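PDB 6ECI: pyridoxamine 5'-phosphate oxidase-related, FMN-binding protein from Mycobacterium smegmatis, which binds flavin-adenine dinucleotide between its two subunits and probably sequesters it, a role linked to protection of mycobacteria against hypoxic and oxidative stress. Local coordinates for residues B[16-21]-B[76-81]; B[38-43]-B[101-106]; B[96-101]-B[114-119]. One frame throughout, in Å; residues are numbered along the deposited sequence. Where two conformers were deposited one is given.

Interaction 1: residues B[16-21]-B[76-81]. With FAD (flavin-adenine dinucleotide), chain C.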
# COMPACT_ATOMS: atom_id res chain seq x y z
N LEU B 16 -1.15 -12.03 -7.08
CA LEU B 16 -1.78 -11.64 -5.82
C LEU B 16 -1.82 -12.79 -4.83
O LEU B 16 -1.75 -12.56 -3.61
CB LEU B 16 -3.19 -11.12 -6.09
CG LEU B 16 -3.28 -9.72 -6.69
CD1 LEU B 16 -4.73 -9.28 -6.80
CD2 LEU B 16 -2.49 -8.74 -5.84
N LYS B 17 -1.93 -14.03 -5.31
CA LYS B 17 -1.99 -15.18 -4.42
C LYS B 17 -0.64 -15.52 -3.80
O LYS B 17 -0.58 -16.38 -2.92
CB LYS B 17 -2.52 -16.41 -5.17
CG LYS B 17 -3.87 -16.21 -5.81
CD LYS B 17 -4.75 -17.43 -5.59
CE LYS B 17 -5.87 -17.48 -6.61
NZ LYS B 17 -5.34 -17.61 -8.00
N SER B 18 0.44 -14.86 -4.23
CA SER B 18 1.77 -15.15 -3.70
C SER B 18 2.09 -14.37 -2.43
O SER B 18 3.11 -14.65 -1.80
CB SER B 18 2.83 -14.85 -4.76
OG SER B 18 3.02 -13.45 -4.91
N VAL B 19 1.26 -13.39 -2.05
CA VAL B 19 1.51 -12.56 -0.87
C VAL B 19 0.21 -12.43 -0.08
O VAL B 19 -0.88 -12.47 -0.65
CB VAL B 19 2.07 -11.17 -1.25
CG1 VAL B 19 3.35 -11.30 -2.06
CG2 VAL B 19 1.02 -10.35 -2.02
N ALA B 20 0.34 -12.26 1.24
CA ALA B 20 -0.82 -12.25 2.13
C ALA B 20 -1.20 -10.86 2.63
O ALA B 20 -2.22 -10.73 3.31
CB ALA B 20 -0.56 -13.16 3.34
N LEU B 21 -0.42 -9.83 2.31
CA LEU B 21 -0.65 -8.49 2.84
C LEU B 21 -0.81 -7.51 1.68
O LEU B 21 0.07 -7.40 0.82
CB LEU B 21 0.50 -8.07 3.75
CG LEU B 21 0.25 -6.84 4.62
CD1 LEU B 21 -0.87 -7.11 5.60
CD2 LEU B 21 1.52 -6.44 5.35
N GLN B 76 14.26 -7.70 -9.44
CA GLN B 76 13.02 -7.18 -10.00
C GLN B 76 11.89 -7.22 -8.98
O GLN B 76 12.02 -7.77 -7.88
CB GLN B 76 12.61 -7.97 -11.25
CG GLN B 76 13.25 -7.47 -12.53
CD GLN B 76 12.77 -8.24 -13.74
OE1 GLN B 76 12.74 -9.47 -13.73
NE2 GLN B 76 12.40 -7.53 -14.80
N GLY B 77 10.77 -6.62 -9.36
CA GLY B 77 9.57 -6.63 -8.55
C GLY B 77 8.34 -6.51 -9.43
O GLY B 77 8.43 -6.28 -10.64
N TRP B 78 7.18 -6.67 -8.80
CA TRP B 78 5.90 -6.57 -9.48
C TRP B 78 4.91 -5.90 -8.54
O TRP B 78 5.11 -5.84 -7.33
CB TRP B 78 5.37 -7.94 -9.91
CG TRP B 78 5.14 -8.86 -8.74
CD1 TRP B 78 6.01 -9.78 -8.25
CD2 TRP B 78 3.98 -8.92 -7.91
NE1 TRP B 78 5.46 -10.41 -7.16
CE2 TRP B 78 4.21 -9.90 -6.94
CE3 TRP B 78 2.75 -8.24 -7.90
CZ2 TRP B 78 3.28 -10.23 -5.96
CZ3 TRP B 78 1.83 -8.56 -6.92
CH2 TRP B 78 2.09 -9.54 -5.97
N SER B 79 3.81 -5.40 -9.11
CA SER B 79 2.71 -4.89 -8.32
C SER B 79 1.42 -5.05 -9.10
O SER B 79 1.42 -5.05 -10.34
CB SER B 79 2.91 -3.42 -7.93
OG SER B 79 2.80 -2.58 -9.06
N VAL B 80 0.32 -5.20 -8.37
CA VAL B 80 -1.01 -5.36 -8.94
C VAL B 80 -1.93 -4.35 -8.27
O VAL B 80 -1.90 -4.21 -7.04
CB VAL B 80 -1.54 -6.80 -8.77
CG1 VAL B 80 -3.00 -6.89 -9.17
CG2 VAL B 80 -0.70 -7.77 -9.58
N ILE B 81 -2.74 -3.65 -9.07
CA ILE B 81 -3.72 -2.70 -8.57
C ILE B 81 -5.09 -3.12 -9.07
O ILE B 81 -5.29 -3.33 -10.27
CB ILE B 81 -3.40 -1.26 -9.01
CG1 ILE B 81 -2.02 -0.84 -8.51
CG2 ILE B 81 -4.45 -0.30 -8.49
CD1 ILE B 81 -1.58 0.52 -9.01
PA FAD C . 0.68 5.04 -16.80
O1A FAD C . 1.12 4.18 -17.92
O2A FAD C . 0.25 6.46 -17.18
O5B FAD C . -0.48 4.36 -15.97
C5B FAD C . -1.67 3.86 -16.62
C4B FAD C . -2.40 2.95 -15.67
O4B FAD C . -1.60 1.78 -15.42
C3B FAD C . -2.66 3.53 -14.29
O3B FAD C . -3.85 4.31 -14.26
C2B FAD C . -2.78 2.28 -13.42
O2B FAD C . -4.11 1.77 -13.39
C1B FAD C . -1.82 1.30 -14.11
N9A FAD C . -0.54 1.17 -13.44
C8A FAD C . 0.55 2.00 -13.53
N7A FAD C . 1.57 1.64 -12.80
C5A FAD C . 1.13 0.47 -12.17
C6A FAD C . 1.75 -0.40 -11.27
N6A FAD C . 2.99 -0.25 -10.81
N1A FAD C . 1.03 -1.47 -10.85
C2A FAD C . -0.21 -1.64 -11.31
N3A FAD C . -0.90 -0.87 -12.16
C4A FAD C . -0.16 0.18 -12.56
N1 FAD C . 8.65 4.00 -10.35
C2 FAD C . 9.57 4.94 -9.96
O2 FAD C . 9.58 6.07 -10.46
N3 FAD C . 10.50 4.62 -9.00
C4 FAD C . 10.62 3.41 -8.34
O4 FAD C . 11.49 3.25 -7.49
C4X FAD C . 9.64 2.43 -8.76
N5 FAD C . 9.67 1.25 -8.20
C5X FAD C . 8.74 0.31 -8.60
C6 FAD C . 8.76 -0.95 -8.01
C7 FAD C . 7.84 -1.93 -8.37
C7M FAD C . 7.89 -3.28 -7.71
C8 FAD C . 6.88 -1.64 -9.35
C8M FAD C . 5.87 -2.68 -9.78
C9 FAD C . 6.85 -0.38 -9.95
C9A FAD C . 7.77 0.59 -9.58
N10 FAD C . 7.78 1.87 -10.16
C10 FAD C . 8.69 2.82 -9.77
C1' FAD C . 6.78 2.24 -11.18
C2' FAD C . 5.62 3.03 -10.60
O2' FAD C . 5.08 2.36 -9.46
C3' FAD C . 4.53 3.19 -11.66
O3' FAD C . 4.37 1.95 -12.34
C4' FAD C . 4.81 4.29 -12.68
O4' FAD C . 5.16 5.49 -12.00
C5' FAD C . 3.63 4.53 -13.60
O5' FAD C . 4.00 5.49 -14.60
P FAD C . 3.35 5.47 -16.04
O1P FAD C . 3.91 4.28 -16.82
O2P FAD C . 3.47 6.79 -16.69
O3P FAD C . 1.83 5.17 -15.72

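Interaction 2: residues B[38-43]-B[101-106]. With FAD (flavin-adenine dinucleotide), chain U.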
# COMPACT_ATOMS: atom_id res chain seq x y z
N ASN B 38 -5.03 -8.03 5.55
CA ASN B 38 -4.77 -9.42 5.21
C ASN B 38 -5.86 -9.89 4.25
O ASN B 38 -7.04 -9.62 4.48
CB ASN B 38 -4.72 -10.26 6.48
CG ASN B 38 -4.58 -11.74 6.20
OD1 ASN B 38 -5.15 -12.57 6.91
ND2 ASN B 38 -3.83 -12.09 5.16
N PHE B 39 -5.47 -10.56 3.17
CA PHE B 39 -6.40 -10.88 2.10
C PHE B 39 -6.06 -12.23 1.49
O PHE B 39 -4.93 -12.72 1.60
CB PHE B 39 -6.37 -9.80 1.01
CG PHE B 39 -5.21 -9.95 0.05
CD1 PHE B 39 -3.95 -9.46 0.39
CD2 PHE B 39 -5.37 -10.57 -1.17
CE1 PHE B 39 -2.88 -9.59 -0.47
CE2 PHE B 39 -4.30 -10.71 -2.04
CZ PHE B 39 -3.05 -10.21 -1.69
N VAL B 40 -7.06 -12.82 0.82
CA VAL B 40 -6.85 -13.90 -0.13
C VAL B 40 -7.68 -13.62 -1.37
O VAL B 40 -8.65 -12.86 -1.34
CB VAL B 40 -7.19 -15.30 0.43
CG1 VAL B 40 -6.59 -15.51 1.80
CG2 VAL B 40 -8.70 -15.50 0.47
N VAL B 41 -7.28 -14.26 -2.47
CA VAL B 41 -7.96 -14.13 -3.75
C VAL B 41 -8.90 -15.32 -3.91
O VAL B 41 -8.49 -16.47 -3.71
CB VAL B 41 -6.95 -14.06 -4.90
CG1 VAL B 41 -7.68 -14.00 -6.23
CG2 VAL B 41 -6.05 -12.86 -4.73
N GLN B 42 -10.15 -15.05 -4.27
CA GLN B 42 -11.15 -16.09 -4.50
C GLN B 42 -11.94 -15.72 -5.75
O GLN B 42 -12.74 -14.78 -5.72
CB GLN B 42 -12.09 -16.23 -3.30
CG GLN B 42 -11.53 -17.01 -2.13
CD GLN B 42 -12.60 -17.35 -1.12
OE1 GLN B 42 -13.64 -16.68 -1.06
NE2 GLN B 42 -12.36 -18.38 -0.32
N ASN B 43 -11.73 -16.47 -6.83
CA ASN B 43 -12.49 -16.32 -8.07
C ASN B 43 -12.48 -14.87 -8.56
O ASN B 43 -13.53 -14.24 -8.75
CB ASN B 43 -13.93 -16.82 -7.90
CG ASN B 43 -13.99 -18.22 -7.33
OD1 ASN B 43 -14.61 -18.46 -6.30
ND2 ASN B 43 -13.34 -19.17 -8.01
N ALA B 101 -11.50 -19.81 3.22
CA ALA B 101 -10.35 -19.02 2.80
C ALA B 101 -9.17 -19.22 3.74
O ALA B 101 -9.32 -19.40 4.95
CB ALA B 101 -10.73 -17.54 2.75
N GLU B 102 -7.97 -19.18 3.16
CA GLU B 102 -6.74 -19.42 3.93
C GLU B 102 -6.18 -18.10 4.48
O GLU B 102 -5.06 -17.68 4.17
CB GLU B 102 -5.71 -20.14 3.06
CG GLU B 102 -5.95 -21.64 2.92
CD GLU B 102 -5.78 -22.38 4.23
OE1 GLU B 102 -6.78 -22.57 4.95
OE2 GLU B 102 -4.63 -22.77 4.54
N LEU B 103 -6.98 -17.46 5.32
CA LEU B 103 -6.65 -16.17 5.90
C LEU B 103 -6.05 -16.34 7.29
O LEU B 103 -6.40 -17.25 8.04
CB LEU B 103 -7.88 -15.27 6.00
CG LEU B 103 -8.14 -14.42 4.74
CD1 LEU B 103 -9.61 -14.00 4.62
CD2 LEU B 103 -7.20 -13.23 4.67
N LEU B 104 -5.13 -15.43 7.62
CA LEU B 104 -4.55 -15.42 8.95
C LEU B 104 -5.65 -15.24 9.99
O LEU B 104 -6.53 -14.39 9.82
CB LEU B 104 -3.53 -14.28 9.08
CG LEU B 104 -2.19 -14.41 8.35
CD1 LEU B 104 -1.40 -13.11 8.46
CD2 LEU B 104 -1.37 -15.57 8.88
N PRO B 105 -5.64 -16.02 11.07
CA PRO B 105 -6.63 -15.80 12.13
C PRO B 105 -6.22 -14.63 13.00
O PRO B 105 -5.04 -14.34 13.19
CB PRO B 105 -6.58 -17.11 12.92
CG PRO B 105 -5.14 -17.54 12.79
CD PRO B 105 -4.66 -17.05 11.43
N TRP B 106 -7.22 -13.93 13.54
CA TRP B 106 -6.88 -12.96 14.58
C TRP B 106 -7.92 -12.92 15.69
O TRP B 106 -9.13 -13.01 15.44
CB TRP B 106 -6.64 -11.53 14.03
CG TRP B 106 -7.38 -11.08 12.79
CD1 TRP B 106 -7.06 -11.37 11.50
CD2 TRP B 106 -8.48 -10.16 12.73
NE1 TRP B 106 -7.93 -10.74 10.64
CE2 TRP B 106 -8.80 -9.98 11.37
CE3 TRP B 106 -9.24 -9.49 13.70
CZ2 TRP B 106 -9.85 -9.16 10.96
CZ3 TRP B 106 -10.28 -8.68 13.28
CH2 TRP B 106 -10.58 -8.52 11.92
PA FAD U . -8.56 5.52 13.00
O1A FAD U . -8.58 5.67 14.48
O2A FAD U . -9.83 5.98 12.27
O5B FAD U . -7.31 6.23 12.35
C5B FAD U . -6.92 7.56 12.72
C4B FAD U . -5.60 7.86 12.06
O4B FAD U . -4.65 6.84 12.43
C3B FAD U . -5.62 7.85 10.54
O3B FAD U . -6.03 9.11 10.02
C2B FAD U . -4.16 7.53 10.19
O2B FAD U . -3.34 8.68 10.10
C1B FAD U . -3.73 6.63 11.36
N9A FAD U . -3.74 5.21 11.02
C8A FAD U . -4.82 4.37 10.98
N7A FAD U . -4.53 3.15 10.62
C5A FAD U . -3.16 3.18 10.41
C6A FAD U . -2.24 2.19 10.01
N6A FAD U . -2.57 0.93 9.75
N1A FAD U . -0.94 2.56 9.90
C2A FAD U . -0.60 3.82 10.17
N3A FAD U . -1.38 4.84 10.55
C4A FAD U . -2.66 4.45 10.65
N1 FAD U . -7.97 -4.18 9.65
C2 FAD U . -8.97 -4.99 9.21
O2 FAD U . -10.16 -4.69 9.37
N3 FAD U . -8.66 -6.17 8.56
C4 FAD U . -7.39 -6.65 8.30
O4 FAD U . -7.24 -7.72 7.71
C4X FAD U . -6.33 -5.78 8.77
N5 FAD U . -5.10 -6.15 8.57
C5X FAD U . -4.09 -5.32 9.03
C6 FAD U . -2.76 -5.70 8.82
C7 FAD U . -1.71 -4.90 9.26
C7M FAD U . -0.29 -5.34 9.02
C8 FAD U . -1.99 -3.69 9.92
C8M FAD U . -0.87 -2.81 10.41
C9 FAD U . -3.31 -3.31 10.13
C9A FAD U . -4.35 -4.11 9.69
N10 FAD U . -5.70 -3.75 9.88
C10 FAD U . -6.72 -4.57 9.44
C1' FAD U . -6.05 -2.50 10.57
C2' FAD U . -6.57 -1.43 9.61
O2' FAD U . -5.48 -0.70 9.05
C3' FAD U . -7.49 -0.48 10.38
O3' FAD U . -8.79 -0.48 9.79
C4' FAD U . -6.96 0.94 10.43
O4' FAD U . -5.90 0.96 11.39
C5' FAD U . -8.02 1.97 10.75
O5' FAD U . -8.64 1.64 12.02
P FAD U . -9.20 2.75 12.98
O1P FAD U . -8.89 2.37 14.43
O2P FAD U . -10.62 3.04 12.71
O3P FAD U . -8.30 4.01 12.61

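Interaction 3: residues B[96-101]-B[114-119]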
# COMPACT_ATOMS: atom_id res chain seq x y z
N ALA B 96 -20.22 -19.39 2.49
CA ALA B 96 -19.55 -20.69 2.54
C ALA B 96 -18.20 -20.63 1.84
O ALA B 96 -17.23 -21.28 2.28
CB ALA B 96 -20.43 -21.77 1.93
N GLU B 97 -18.10 -19.87 0.75
CA GLU B 97 -16.82 -19.75 0.06
C GLU B 97 -15.83 -18.94 0.88
O GLU B 97 -14.63 -19.24 0.88
CB GLU B 97 -17.04 -19.11 -1.32
CG GLU B 97 -15.76 -18.89 -2.12
CD GLU B 97 -15.09 -20.19 -2.54
OE1 GLU B 97 -15.77 -21.24 -2.52
OE2 GLU B 97 -13.90 -20.16 -2.89
N ALA B 98 -16.30 -17.92 1.59
CA ALA B 98 -15.40 -17.08 2.38
C ALA B 98 -14.81 -17.85 3.56
O ALA B 98 -13.69 -17.56 3.99
CB ALA B 98 -16.13 -15.84 2.88
N GLN B 99 -15.55 -18.82 4.10
CA GLN B 99 -15.08 -19.54 5.28
C GLN B 99 -14.02 -20.59 4.95
O GLN B 99 -13.29 -21.01 5.86
CB GLN B 99 -16.26 -20.18 6.00
CG GLN B 99 -17.25 -19.16 6.55
CD GLN B 99 -18.53 -19.78 7.08
OE1 GLN B 99 -18.78 -20.98 6.89
NE2 GLN B 99 -19.35 -18.97 7.73
N ARG B 100 -13.91 -21.01 3.69
CA ARG B 100 -12.82 -21.88 3.29
C ARG B 100 -11.52 -21.13 3.02
O ARG B 100 -10.53 -21.75 2.63
CB ARG B 100 -13.19 -22.69 2.05
CG ARG B 100 -14.63 -23.14 1.98
CD ARG B 100 -14.90 -24.02 0.74
NE ARG B 100 -14.02 -23.72 -0.39
CZ ARG B 100 -12.89 -24.38 -0.66
NH1 ARG B 100 -12.50 -25.39 0.11
NH2 ARG B 100 -12.16 -24.03 -1.71
N ALA B 101 -11.50 -19.81 3.22
CA ALA B 101 -10.35 -19.02 2.80
C ALA B 101 -9.17 -19.22 3.74
O ALA B 101 -9.32 -19.40 4.95
CB ALA B 101 -10.73 -17.54 2.75
N TRP B 114 -17.18 -10.34 6.54
CA TRP B 114 -16.48 -10.64 5.30
C TRP B 114 -16.79 -9.58 4.26
O TRP B 114 -17.95 -9.21 4.05
CB TRP B 114 -16.89 -12.01 4.77
CG TRP B 114 -16.59 -13.15 5.70
CD1 TRP B 114 -17.45 -13.74 6.58
CD2 TRP B 114 -15.34 -13.84 5.83
NE1 TRP B 114 -16.82 -14.75 7.25
CE2 TRP B 114 -15.52 -14.84 6.81
CE3 TRP B 114 -14.10 -13.71 5.22
CZ2 TRP B 114 -14.49 -15.70 7.20
CZ3 TRP B 114 -13.08 -14.57 5.60
CH2 TRP B 114 -13.28 -15.55 6.58
N VAL B 115 -15.75 -9.09 3.59
CA VAL B 115 -15.87 -8.10 2.53
C VAL B 115 -15.08 -8.61 1.32
O VAL B 115 -14.03 -9.23 1.48
CB VAL B 115 -15.37 -6.71 2.97
CG1 VAL B 115 -15.64 -5.67 1.90
CG2 VAL B 115 -16.00 -6.31 4.29
N ARG B 116 -15.61 -8.35 0.13
CA ARG B 116 -14.92 -8.67 -1.12
C ARG B 116 -14.79 -7.41 -1.96
O ARG B 116 -15.74 -6.63 -2.06
CB ARG B 116 -15.65 -9.74 -1.93
CG ARG B 116 -15.61 -11.14 -1.36
CD ARG B 116 -16.23 -12.12 -2.34
NE ARG B 116 -16.62 -13.38 -1.71
CZ ARG B 116 -15.82 -14.43 -1.56
NH1 ARG B 116 -14.57 -14.38 -2.00
NH2 ARG B 116 -16.27 -15.53 -0.97
N VAL B 117 -13.63 -7.23 -2.57
CA VAL B 117 -13.44 -6.18 -3.56
C VAL B 117 -13.80 -6.79 -4.91
O VAL B 117 -13.04 -7.59 -5.46
CB VAL B 117 -12.01 -5.63 -3.56
CG1 VAL B 117 -11.85 -4.57 -4.63
CG2 VAL B 117 -11.67 -5.06 -2.20
N LEU B 118 -14.97 -6.44 -5.43
CA LEU B 118 -15.40 -6.94 -6.73
C LEU B 118 -14.73 -6.09 -7.81
O LEU B 118 -15.02 -4.89 -7.93
CB LEU B 118 -16.92 -6.90 -6.86
CG LEU B 118 -17.69 -7.64 -5.76
CD1 LEU B 118 -19.16 -7.74 -6.12
CD2 LEU B 118 -17.10 -9.02 -5.50
N PRO B 119 -13.86 -6.68 -8.62
CA PRO B 119 -13.02 -5.86 -9.50
C PRO B 119 -13.79 -5.28 -10.67
O PRO B 119 -14.61 -5.95 -11.30
CB PRO B 119 -11.94 -6.84 -9.98
CG PRO B 119 -12.63 -8.16 -9.95
CD PRO B 119 -13.59 -8.12 -8.79

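Interaction 1: residues B[16-21]-B[76-81]
Apolar packing of Leu16 and Val19 on Val80 and Trp78 joins the turn after helix 9-16 to the start of strand 77-88. A type I turn from Leu16 to Val19 brings three side chains to the strand. Leu16 and Val80 cross at a slant: CD2 of Leu16 approaches CB of Val80 at 3.6 Å, and both CG and CD1 of Leu16 meet CG1 of Val80. The indole of Trp78 reaches out to the turn with the far side of its six-membered ring. Its CG is held between the backbone N and the carbonyl carbon (chi1 61°). CZ2 lies 4.0 Å from CG1 of Val19, the two side chains meeting tip to tip. CH2 is 4.2 Å from the backbone N of Leu16. OG of Ser18 comes obliquely to the ring, 3.4 Å from CZ2 of Trp78, but its hydrogen bond goes back to Leu15 O.

The strand belongs to the split beta-barrel of the pyridoxamine 5'-phosphate oxidase-like flavin-binding proteins, and its alternation separates two jobs. Trp78 and Val80 face the turn, whereas Ser79 and Ile81 point away from it to the bound FAD. OG of Ser79 donates a hydrogen bond to adenine N1A of FAD at 2.8 Å, while CG1 of Ile81 lies 3.4 Å from C2A of the same adenine. Arg125 and Thr123 add further hydrogen bonds to this FAD, and the second subunit supplies others, including one from Asn38 N. On the turn side, Leu16 also touches Ala69 of strand 64-72, and Val80 touches Cys12 of helix 9-16.

Interaction 2: residues B[38-43]-B[101-106]
The carboxamide of Asn38 has CD2 of Leu103 over one face, 3.4 Å from its CG, and the backbone N of Leu104 in its plane. Of the other flat groups, the Phe39 ring has CG2 of Val41 at its edge, and the poorly ordered Trp106 ring lies near the flavin, in cation-pi contact with Arg49. In this split-barrel flavoprotein, strand 31-41 is lined by the loop after helix 92-99, running nearly antiparallel to it (169°). The hydrogen bond from Leu104 N falls on a lone pair of Asn38 OD1, at 2.9 Å but bent (130° at the hydrogen). CG of Asn38 stands anti to its backbone N, on the loop side of the strand; ND2 is bound by Ala20 O. Further along, Val40 straddles the inverse gamma turn centred on Glu102: its CG1 is 3.5 Å from CG of Leu103, its CG2 3.7 Å from CB of Ala101. NE2 of Gln42 also rests on that CB and bonds to Glu97 O, OE1 to Arg116 NH1. Phe129 of the second subunit packs on Asn38 and Leu104. At the flavin end, Asn38 N donates to O4 of FAD at 3.1 Å, with 149° at the hydrogen.

Interaction 3: residues B[96-101]-B[114-119]
Trp114 lays its indole against Ala98 near the end of helix 92-99. From CB, the side chain leaves with CG anti to the carbonyl carbon (chi1 -60°), and CG is already 3.9 Å from CB of Ala98. CD2 comes closer, 3.7 Å from that same methyl carbon, which sits over one ring face and toward its rim. The methyl makes a CH-pi contact: Ala98 CB is 4.0 Å from the centroid of the six-membered ring of Trp114 and only 25° off the normal. Farther out the backbone takes over from the methyl. CZ3 of Trp114 is 3.5 Å from Ala98 O, and the outermost atom, CH2, is 3.3 Å from it; the carbonyl oxygen stands over the face of the ring as well. That oxygen also accepts a hydrogen bond from Ala101 N. Gln99 borders the ring obliquely through its CA.

Two residues on, Arg116 points to the same helix with its chain extended from CG to NE. Its NH2 lies 3.5 Å from Ala98 N and 3.6 Å from CG of Glu97, contacts of proximity rather than hydrogen bonds. The carboxylate plane of Glu97 and the guanidinium plane are 30° apart; Glu97 OE2 and Arg116 NH2 are separated by 5.5 Å, opposite charges nearby without contact. NE of Arg116 makes a salt bridge to Asp94, about one helical turn before Glu97 and Ala98, and NH1 bonds to Gln42 and Thr45. Alternate residues of strand 114-119, paired with strands 46-49 and 77-88, thus seat a short helix on the barrel sheet, beside the Arg49 that binds FAD.

From the N terminus, the turn at 16-21 meets its partner at 76-81, so interaction 1 closes a loop spanning strands 21-28 to 64-72. Interaction 2 opens inside that loop, at 38-43, and closes beyond it at 101-106; the two cross. Interaction 3 opens at 96-101, before interaction 2 has closed, and crosses it in turn, whereas it follows interaction 1 in series. Interactions 1 and 2 meet where Ala20 borders strand 31-41, and interactions 2 and 3 share Ala101, with Leu103 packed on Trp114. Together they tie the turn after helix 9-16, helix 92-99 and the loop after it to one curled sheet, whose FAD sites involve both subunits.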